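Local coordinates for protein monalysin (Pseudomonas entomophila, PDB 4MKO) that acts as a secreted, cytolytic beta-barrel pore-forming toxin that damages the intestine of Drosophila and contributes to its lethal infection, at residues Ser66-Gln69 / Asn70-Thr73; Thr197-Trp201 / Asp202-Arg206; Ala99-Asp102 / Ile103-Val106; Gln168-Ser172 / Arg173-Tyr177. One frame throughout, in Å; residues are numbered along the deposited sequence. Where two conformers were deposited one is given.

Contact 1: Ser66-Gln69 / Asn70-Thr73; sequences SIPQ and NVTT
Q69 and N70 form the corner of a type II beta turn, P68 to V71, that leads the chain from strand 46-67 into strand 72-81. N70 occupies the third position of the turn, with the positive phi (67°) that this turn type calls for. Its CG lies beside its own backbone N, and the Q69 chain, bent at chi2 (70°), curls back to meet it. The two side-chain amides come together with their planes well inclined to one another, and NE2 of Q69 reaches OD1 of N70 at 3.4 Å, a weak hydrogen bond between two exposed residues.

V71 completes the turn. Its backbone N donates to P68 O over 3.3 Å along a bent path (139°), approaching from above the carbonyl plane and away from the lone pairs. The two methyls of its side chain part company: CG1 packs on CG2 of I67 at 3.8 Å, while CG2 turns to the proline ring, 4.0 Å from P68 CG. The same I67 CG2 that meets V71 CG1 also lies 3.6 Å from the carbonyl O of V71. The buried I67 and the more exposed P68 are thus both joined to one residue across the turn.

Backbone bonds tie I67 to G136, V71 to G134 and T73 to M132, and the side chain of I67 also rests on M132, at the edge of what is inferred to be the pore-forming region. T73, already in the next strand, adds a looser touch of its CG2 on I67 CD1, at 4.5 Å.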
loop_
_atom_site.group_PDB
_atom_site.type_symbol
_atom_site.label_atom_id
_atom_site.label_comp_id
_atom_site.label_asym_id
_atom_site.label_seq_id
_atom_site.Cartn_x
_atom_site.Cartn_y
_atom_site.Cartn_z
ATOM N N SER A 66 23.464 -3.709 -13.697
ATOM C CA SER A 66 24.662 -4.538 -13.609
ATOM C C SER A 66 25.853 -3.604 -13.654
ATOM O O SER A 66 25.877 -2.708 -14.483
ATOM C CB SER A 66 24.727 -5.546 -14.752
ATOM O OG SER A 66 23.705 -6.516 -14.588
ATOM N N ILE A 67 26.805 -3.776 -12.724
ATOM C CA ILE A 67 27.983 -2.901 -12.621
ATOM C C ILE A 67 29.254 -3.736 -12.729
ATOM O O ILE A 67 29.392 -4.735 -12.014
ATOM C CB ILE A 67 27.957 -2.048 -11.319
ATOM C CG1 ILE A 67 26.608 -1.331 -11.139
ATOM C CG2 ILE A 67 29.121 -1.044 -11.288
ATOM C CD1 ILE A 67 26.393 -0.695 -9.722
ATOM N N PRO A 68 30.200 -3.342 -13.611
ATOM C CA PRO A 68 31.428 -4.145 -13.758
ATOM C C PRO A 68 32.363 -4.049 -12.564
ATOM O O PRO A 68 32.255 -3.138 -11.731
ATOM C CB PRO A 68 32.116 -3.557 -15.006
ATOM C CG PRO A 68 31.194 -2.567 -15.587
ATOM C CD PRO A 68 30.178 -2.196 -14.544
ATOM N N GLN A 69 33.318 -4.988 -12.525
ATOM C CA GLN A 69 34.389 -5.054 -11.536
ATOM C C GLN A 69 35.178 -3.733 -11.628
ATOM O O GLN A 69 35.338 -3.185 -12.729
ATOM C CB GLN A 69 35.301 -6.258 -11.879
ATOM C CG GLN A 69 36.543 -6.450 -10.994
ATOM C CD GLN A 69 36.217 -6.899 -9.591
ATOM O OE1 GLN A 69 35.830 -8.050 -9.351
ATOM N NE2 GLN A 69 36.393 -6.003 -8.626
ATOM N N ASN A 70 35.625 -3.207 -10.462
ATOM C CA ASN A 70 36.439 -1.983 -10.351
ATOM C C ASN A 70 35.695 -0.709 -10.762
ATOM O O ASN A 70 36.338 0.313 -11.005
ATOM C CB ASN A 70 37.765 -2.143 -11.130
ATOM C CG ASN A 70 38.571 -3.338 -10.694
ATOM O OD1 ASN A 70 38.638 -3.663 -9.508
ATOM N ND2 ASN A 70 39.201 -4.014 -11.640
ATOM N N VAL A 71 34.347 -0.754 -10.830
ATOM C CA VAL A 71 33.551 0.418 -11.160
ATOM C C VAL A 71 32.723 0.856 -9.952
ATOM O O VAL A 71 32.014 0.040 -9.361
ATOM C CB VAL A 71 32.676 0.224 -12.444
ATOM C CG1 VAL A 71 31.721 1.398 -12.663
ATOM C CG2 VAL A 71 33.557 0.013 -13.679
ATOM N N THR A 72 32.862 2.129 -9.561
ATOM C CA THR A 72 32.066 2.767 -8.521
ATOM C C THR A 72 31.289 3.883 -9.227
ATOM O O THR A 72 31.897 4.681 -9.946
ATOM C CB THR A 72 32.956 3.294 -7.377
ATOM O OG1 THR A 72 33.609 2.183 -6.766
ATOM C CG2 THR A 72 32.151 4.032 -6.310
ATOM N N THR A 73 29.955 3.938 -9.047
ATOM C CA THR A 73 29.153 4.989 -9.685
ATOM C C THR A 73 28.011 5.453 -8.791
ATOM O O THR A 73 27.508 4.670 -7.985
ATOM C CB THR A 73 28.629 4.530 -11.075
ATOM O OG1 THR A 73 28.082 5.646 -11.775
ATOM C CG2 THR A 73 27.570 3.407 -11.005
#

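Contact 2: Thr197-Trp201 / Asp202-Arg206; sequences TPLDW and DTVQR
D200 and W201 accept the first i to i+4 backbone bonds of helix 201-211: V204 N lies 3.0 Å from D200 O, and Q205 N is 3.0 Å from W201 O. D200 is the N-cap. Its side chain bends over the helix start, with CG placed between the backbone N and the carbonyl carbon (chi1 60°), and OD1 takes two bonds from T203. The backbone N of T203 meets OD1 almost head-on at 3.0 Å, whereas the hydroxyl OG1 comes from above the carboxylate plane at 2.8 Å. A water donates to that hydroxyl and, weakly, to P198 O.

On the buried side, L199 CB packs against CG2 of V204 at 3.9 Å, ahead of the cap. W201 lays its indole beneath the extended Q205 chain, ring and amide planes 12° apart and stacked, with CG of Q205 standing 3.6 Å above the centroid of the six-membered ring in a CH-pi contact. Around this pair, the indole NE1 donates to S90, and the ring packs on F87 of helix 85-90 and on Y58 and V146 of the neighbouring strands.

The amide also fixes its own rotation: NE2 of Q205 returns to W201 O at 3.2 Å, on the opposite face of that carbonyl from Q205 N.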
loop_
_atom_site.group_PDB
_atom_site.type_symbol
_atom_site.label_atom_id
_atom_site.label_comp_id
_atom_site.label_asym_id
_atom_site.label_seq_id
_atom_site.Cartn_x
_atom_site.Cartn_y
_atom_site.Cartn_z
ATOM N N THR A 197 10.906 -12.666 -7.921
ATOM C CA THR A 197 9.986 -11.821 -8.674
ATOM C C THR A 197 9.083 -11.055 -7.698
ATOM O O THR A 197 8.451 -11.679 -6.837
ATOM C CB THR A 197 9.240 -12.617 -9.744
ATOM O OG1 THR A 197 10.224 -13.267 -10.555
ATOM C CG2 THR A 197 8.364 -11.724 -10.631
ATOM N N PRO A 198 9.088 -9.708 -7.751
ATOM C CA PRO A 198 8.260 -8.963 -6.798
ATOM C C PRO A 198 6.778 -9.081 -7.108
ATOM O O PRO A 198 6.360 -9.444 -8.211
ATOM C CB PRO A 198 8.751 -7.514 -6.948
ATOM C CG PRO A 198 9.215 -7.434 -8.367
ATOM C CD PRO A 198 9.813 -8.794 -8.667
ATOM N N LEU A 199 5.986 -8.794 -6.097
ATOM C CA LEU A 199 4.546 -8.740 -6.244
ATOM C C LEU A 199 4.213 -7.466 -7.013
ATOM O O LEU A 199 4.991 -6.505 -6.989
ATOM C CB LEU A 199 3.898 -8.678 -4.852
ATOM C CG LEU A 199 4.106 -9.909 -3.954
ATOM C CD1 LEU A 199 3.645 -9.632 -2.536
ATOM C CD2 LEU A 199 3.379 -11.133 -4.516
ATOM N N ASP A 200 3.070 -7.462 -7.707
ATOM C CA ASP A 200 2.581 -6.286 -8.404
ATOM C C ASP A 200 1.169 -5.960 -7.886
ATOM O O ASP A 200 0.593 -6.734 -7.118
ATOM C CB ASP A 200 2.645 -6.440 -9.934
ATOM C CG ASP A 200 1.847 -7.585 -10.524
ATOM O OD1 ASP A 200 0.813 -7.967 -9.927
ATOM O OD2 ASP A 200 2.226 -8.069 -11.612
ATOM N N TRP A 201 0.634 -4.808 -8.290
ATOM C CA TRP A 201 -0.646 -4.319 -7.804
ATOM C C TRP A 201 -1.828 -5.250 -8.104
ATOM O O TRP A 201 -2.670 -5.442 -7.233
ATOM C CB TRP A 201 -0.880 -2.907 -8.330
ATOM C CG TRP A 201 -2.094 -2.216 -7.791
ATOM C CD1 TRP A 201 -3.003 -1.502 -8.510
ATOM C CD2 TRP A 201 -2.513 -2.137 -6.417
ATOM N NE1 TRP A 201 -3.957 -0.968 -7.673
ATOM C CE2 TRP A 201 -3.663 -1.318 -6.379
ATOM C CE3 TRP A 201 -1.977 -2.619 -5.199
ATOM C CZ2 TRP A 201 -4.347 -1.039 -5.196
ATOM C CZ3 TRP A 201 -2.645 -2.323 -4.018
ATOM C CH2 TRP A 201 -3.843 -1.580 -4.029
ATOM N N ASP A 202 -1.893 -5.816 -9.323
ATOM C CA ASP A 202 -2.950 -6.757 -9.726
ATOM C C ASP A 202 -2.957 -7.980 -8.801
ATOM O O ASP A 202 -4.013 -8.337 -8.256
ATOM C CB ASP A 202 -2.756 -7.169 -11.199
ATOM C CG ASP A 202 -3.932 -7.933 -11.766
ATOM O OD1 ASP A 202 -3.936 -9.183 -11.658
ATOM O OD2 ASP A 202 -4.850 -7.285 -12.310
ATOM N N THR A 203 -1.773 -8.581 -8.573
ATOM C CA THR A 203 -1.593 -9.753 -7.715
ATOM C C THR A 203 -1.997 -9.439 -6.265
ATOM O O THR A 203 -2.712 -10.230 -5.646
ATOM C CB THR A 203 -0.159 -10.300 -7.818
ATOM O OG1 THR A 203 0.108 -10.605 -9.185
ATOM C CG2 THR A 203 0.063 -11.552 -6.955
ATOM N N VAL A 204 -1.522 -8.305 -5.722
ATOM C CA VAL A 204 -1.837 -7.912 -4.344
ATOM C C VAL A 204 -3.345 -7.739 -4.155
ATOM O O VAL A 204 -3.866 -8.228 -3.166
ATOM C CB VAL A 204 -1.007 -6.676 -3.877
ATOM C CG1 VAL A 204 -1.489 -6.136 -2.524
ATOM C CG2 VAL A 204 0.476 -7.048 -3.785
ATOM N N GLN A 205 -4.039 -7.026 -5.068
ATOM C CA GLN A 205 -5.490 -6.824 -4.926
ATOM C C GLN A 205 -6.238 -8.134 -5.018
ATOM O O GLN A 205 -7.120 -8.363 -4.191
ATOM C CB GLN A 205 -6.036 -5.870 -5.984
ATOM C CG GLN A 205 -5.586 -4.430 -5.797
ATOM C CD GLN A 205 -6.018 -3.652 -7.009
ATOM O OE1 GLN A 205 -7.050 -2.971 -6.997
ATOM N NE2 GLN A 205 -5.232 -3.753 -8.076
ATOM N N ARG A 206 -5.876 -9.002 -6.002
ATOM C CA ARG A 206 -6.541 -10.295 -6.167
ATOM C C ARG A 206 -6.416 -11.122 -4.878
ATOM O O ARG A 206 -7.426 -11.604 -4.361
ATOM C CB ARG A 206 -5.961 -11.066 -7.370
ATOM C CG ARG A 206 -6.750 -12.324 -7.764
ATOM C CD ARG A 206 -5.931 -13.334 -8.575
ATOM N NE ARG A 206 -5.105 -12.707 -9.610
ATOM C CZ ARG A 206 -3.775 -12.726 -9.628
ATOM N NH1 ARG A 206 -3.100 -13.375 -8.687
ATOM N NH2 ARG A 206 -3.110 -12.110 -10.595
HETATM O O HOH W 1 3.254 -10.740 -8.714
#

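Contact 3: Ala99-Asp102 / Ile103-Val106; sequences ANID and IVNV
D102 and N105 set their side chains nearly at right angles, with carboxylate and amide planes 78° apart. ND2 of N105 reaches OD1 of D102 at 2.9 Å, almost along the C-O axis of the acid. N105 CG lies beside its backbone N (chi1 -79°), which brings the amide back over the preceding turn. W120 gives a second N-H to the same OD1.

The backbone passes from a 3-10 turn, 99-102, to helix 103-107. D102 O marks the change: it accepts from N105 N at 2.8 Å, above the carbonyl plane, and from V106 N at 3.2 Å, in that plane.

CG1 of V104 sits against I101 O at 3.3 Å, and I103 lays CG1 and CG2 over N100 O, each 3.6 Å away. I103 and V104, in the inferred pore-forming region, both pack on V37 of strand 29-43, V104 also on P54 of strand 46-67. The N100 amide is held at both ends, OD1 by R116 and ND2 by the C-terminal carboxylate of Y236.

Two N-H groups on OD1 probably stabilise the negative charge of D102; the N105 amide, bonded through ND2 to that oxygen and through OD1 to Y147, is fixed in its rotation.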
loop_
_atom_site.group_PDB
_atom_site.type_symbol
_atom_site.label_atom_id
_atom_site.label_comp_id
_atom_site.label_asym_id
_atom_site.label_seq_id
_atom_site.Cartn_x
_atom_site.Cartn_y
_atom_site.Cartn_z
ATOM N N ALA A 99 -5.362 15.311 3.214
ATOM C CA ALA A 99 -4.138 15.013 3.953
ATOM C C ALA A 99 -4.353 14.414 5.336
ATOM O O ALA A 99 -3.461 13.685 5.801
ATOM C CB ALA A 99 -3.295 16.277 4.080
ATOM N N ASN A 100 -5.491 14.750 6.023
ATOM C CA ASN A 100 -5.750 14.339 7.405
ATOM C C ASN A 100 -5.980 12.832 7.585
ATOM O O ASN A 100 -5.946 12.362 8.724
ATOM C CB ASN A 100 -6.880 15.143 8.081
ATOM C CG ASN A 100 -6.709 15.274 9.602
ATOM O OD1 ASN A 100 -5.588 15.330 10.144
ATOM N ND2 ASN A 100 -7.814 15.333 10.344
ATOM N N ILE A 101 -6.111 12.072 6.483
ATOM C CA ILE A 101 -6.267 10.614 6.569
ATOM C C ILE A 101 -4.986 10.028 7.190
ATOM O O ILE A 101 -5.034 8.943 7.764
ATOM C CB ILE A 101 -6.570 9.950 5.197
ATOM C CG1 ILE A 101 -6.957 8.441 5.360
ATOM C CG2 ILE A 101 -5.427 10.133 4.192
ATOM C CD1 ILE A 101 -7.535 7.744 4.141
ATOM N N ASP A 102 -3.847 10.777 7.105
ATOM C CA ASP A 102 -2.569 10.291 7.616
ATOM C C ASP A 102 -2.583 9.917 9.095
ATOM O O ASP A 102 -1.695 9.184 9.522
ATOM C CB ASP A 102 -1.414 11.240 7.292
ATOM C CG ASP A 102 -0.090 10.487 7.209
ATOM O OD1 ASP A 102 -0.021 9.486 6.470
ATOM O OD2 ASP A 102 0.866 10.896 7.893
ATOM N N ILE A 103 -3.635 10.293 9.867
ATOM C CA ILE A 103 -3.774 9.813 11.257
ATOM C C ILE A 103 -3.788 8.261 11.273
ATOM O O ILE A 103 -3.456 7.672 12.300
ATOM C CB ILE A 103 -5.007 10.382 12.015
ATOM C CG1 ILE A 103 -6.346 9.904 11.389
ATOM C CG2 ILE A 103 -4.926 11.911 12.145
ATOM C CD1 ILE A 103 -7.503 9.903 12.356
ATOM N N VAL A 104 -4.169 7.612 10.147
ATOM C CA VAL A 104 -4.177 6.142 10.067
ATOM C C VAL A 104 -2.736 5.610 10.214
ATOM O O VAL A 104 -2.530 4.593 10.871
ATOM C CB VAL A 104 -4.902 5.574 8.806
ATOM C CG1 VAL A 104 -4.126 5.831 7.518
ATOM C CG2 VAL A 104 -5.218 4.078 8.969
ATOM N N ASN A 105 -1.764 6.340 9.652
ATOM C CA ASN A 105 -0.342 5.983 9.692
ATOM C C ASN A 105 0.244 6.257 11.050
ATOM O O ASN A 105 0.834 5.363 11.667
ATOM C CB ASN A 105 0.415 6.655 8.548
ATOM C CG ASN A 105 0.210 5.918 7.244
ATOM O OD1 ASN A 105 -0.011 4.690 7.236
ATOM N ND2 ASN A 105 0.304 6.629 6.120
ATOM N N VAL A 106 -0.046 7.444 11.594
ATOM C CA VAL A 106 0.423 7.800 12.924
ATOM C C VAL A 106 -0.060 6.792 13.984
ATOM O O VAL A 106 0.763 6.281 14.744
ATOM C CB VAL A 106 0.089 9.274 13.279
ATOM C CG1 VAL A 106 0.513 9.608 14.711
ATOM C CG2 VAL A 106 0.739 10.229 12.274
#

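Contact 4: Gln168-Ser172 / Arg173-Tyr177; sequences QAVGS and RVDLY
V170 lies over one face of the R173 guanidinium, its CB 3.7 Å above the plane and displaced toward the rim, while the carboxylate of D175 sits at the edge of the same group. This is the tip of a beta hairpin, strands 165-170 and 173-191, closed by a type II' turn with G171 and S172 at its corner. R173 grips D175 side-on: NE meets OD1 at 2.7 Å and NH2 meets the syn lone pair of OD2 at 2.9 Å, the latter nearly straight at 177°. A bend at chi3 (112°) turns the guanidinium along the strand toward the acid. N150 and the backbone of S153 bond the same carboxylate, which is thereby fixed on both oxygens.

CG2 of V170 reaches OD2 at 3.3 Å, so the valine covers the salt bridge from the facing strand. Further along that side, CB of Q168 approaches CE1 of the Y177 ring obliquely at 3.7 Å.

The backbones are antiparallel. Q168 and D175 form a hydrogen-bonded pair, as do V170 and R173; A169 and V174, between them, are a non-hydrogen-bonded pair whose side chains lie on the other face. G171 takes a positive phi in the turn. A water bridges the turn by donating to G171 O at 2.9 Å and to R173 O at 2.8 Å.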
loop_
_atom_site.group_PDB
_atom_site.type_symbol
_atom_site.label_atom_id
_atom_site.label_comp_id
_atom_site.label_asym_id
_atom_site.label_seq_id
_atom_site.Cartn_x
_atom_site.Cartn_y
_atom_site.Cartn_z
ATOM N N GLN A 168 -21.160 -4.506 -0.467
ATOM C CA GLN A 168 -21.823 -5.247 0.594
ATOM C C GLN A 168 -23.063 -4.492 1.015
ATOM O O GLN A 168 -23.010 -3.273 1.206
ATOM C CB GLN A 168 -20.875 -5.431 1.787
ATOM C CG GLN A 168 -21.476 -6.159 2.999
ATOM C CD GLN A 168 -21.640 -7.640 2.775
ATOM O OE1 GLN A 168 -20.748 -8.320 2.266
ATOM N NE2 GLN A 168 -22.798 -8.171 3.145
ATOM N N ALA A 169 -24.183 -5.200 1.156
ATOM C CA ALA A 169 -25.419 -4.521 1.549
ATOM C C ALA A 169 -25.524 -4.440 3.072
ATOM O O ALA A 169 -25.184 -5.391 3.777
ATOM C CB ALA A 169 -26.621 -5.255 0.971
ATOM N N VAL A 170 -25.920 -3.267 3.579
ATOM C CA VAL A 170 -26.100 -3.030 5.018
ATOM C C VAL A 170 -27.495 -2.455 5.069
ATOM O O VAL A 170 -27.692 -1.308 4.668
ATOM C CB VAL A 170 -25.061 -2.043 5.631
ATOM C CG1 VAL A 170 -25.287 -1.894 7.143
ATOM C CG2 VAL A 170 -23.620 -2.477 5.340
ATOM N N GLY A 171 -28.469 -3.283 5.437
ATOM C CA GLY A 171 -29.864 -2.861 5.385
ATOM C C GLY A 171 -30.182 -2.501 3.946
ATOM O O GLY A 171 -29.971 -3.326 3.048
ATOM N N SER A 172 -30.543 -1.225 3.705
ATOM C CA SER A 172 -30.875 -0.701 2.370
ATOM C C SER A 172 -29.759 0.140 1.719
ATOM O O SER A 172 -29.923 0.686 0.622
ATOM C CB SER A 172 -32.190 0.066 2.428
ATOM O OG SER A 172 -33.225 -0.830 2.808
ATOM N N ARG A 173 -28.597 0.169 2.366
ATOM C CA ARG A 173 -27.407 0.881 1.926
ATOM C C ARG A 173 -26.472 -0.137 1.250
ATOM O O ARG A 173 -26.532 -1.321 1.597
ATOM C CB ARG A 173 -26.758 1.465 3.196
ATOM C CG ARG A 173 -25.399 2.076 3.079
ATOM C CD ARG A 173 -24.987 2.513 4.461
ATOM N NE ARG A 173 -23.877 1.709 4.958
ATOM C CZ ARG A 173 -23.468 1.697 6.217
ATOM N NH1 ARG A 173 -24.094 2.423 7.133
ATOM N NH2 ARG A 173 -22.427 0.959 6.572
ATOM N N VAL A 174 -25.600 0.328 0.326
ATOM C CA VAL A 174 -24.602 -0.520 -0.371
ATOM C C VAL A 174 -23.193 0.084 -0.146
ATOM O O VAL A 174 -22.899 1.188 -0.614
ATOM C CB VAL A 174 -24.905 -0.720 -1.882
ATOM C CG1 VAL A 174 -23.885 -1.660 -2.529
ATOM C CG2 VAL A 174 -26.316 -1.266 -2.096
ATOM N N ASP A 175 -22.348 -0.651 0.569
ATOM C CA ASP A 175 -20.971 -0.234 0.885
ATOM C C ASP A 175 -20.002 -0.663 -0.202
ATOM O O ASP A 175 -20.264 -1.652 -0.893
ATOM C CB ASP A 175 -20.557 -0.801 2.250
ATOM C CG ASP A 175 -21.242 -0.135 3.433
ATOM O OD1 ASP A 175 -22.026 0.812 3.211
ATOM O OD2 ASP A 175 -20.990 -0.556 4.574
ATOM N N LEU A 176 -18.890 0.080 -0.369
ATOM C CA LEU A 176 -17.894 -0.228 -1.391
ATOM C C LEU A 176 -16.542 -0.536 -0.739
ATOM O O LEU A 176 -15.970 0.316 -0.055
ATOM C CB LEU A 176 -17.767 0.934 -2.397
ATOM C CG LEU A 176 -16.804 0.720 -3.570
ATOM C CD1 LEU A 176 -17.274 -0.409 -4.505
ATOM C CD2 LEU A 176 -16.626 2.005 -4.387
ATOM N N TYR A 177 -16.038 -1.754 -0.963
ATOM C CA TYR A 177 -14.772 -2.205 -0.407
ATOM C C TYR A 177 -13.753 -2.237 -1.514
ATOM O O TYR A 177 -14.015 -2.801 -2.572
ATOM C CB TYR A 177 -14.896 -3.620 0.190
ATOM C CG TYR A 177 -15.663 -3.668 1.490
ATOM C CD1 TYR A 177 -17.054 -3.598 1.506
ATOM C CD2 TYR A 177 -14.998 -3.795 2.708
ATOM C CE1 TYR A 177 -17.765 -3.622 2.708
ATOM C CE2 TYR A 177 -15.699 -3.849 3.914
ATOM C CZ TYR A 177 -17.083 -3.758 3.906
ATOM O OH TYR A 177 -17.775 -3.841 5.082
HETATM O O HOH W 2 -28.758 -2.712 0.533
#

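From the N terminus the chain reaches contact 1 first, a turn joining strands 46-67 and 72-81, then contact 3, where a 3-10 turn runs into helix 103-107. Contact 4 follows as the tip of the hairpin 165-170 and 173-191, and contact 2 comes last, at the start of helix 201-211 after the loop that follows that strand. All four are local and in series; none nests in or crosses another. Contacts 1 and 4 mark far ends of one elongated fold, their centres about 57 Å apart on opposite sides of the chain's centre, yet both reach the same mixed sheet. Contacts 2 and 3 lie nearer the middle, their centres about 24 Å apart, and pack helix starts against its strands.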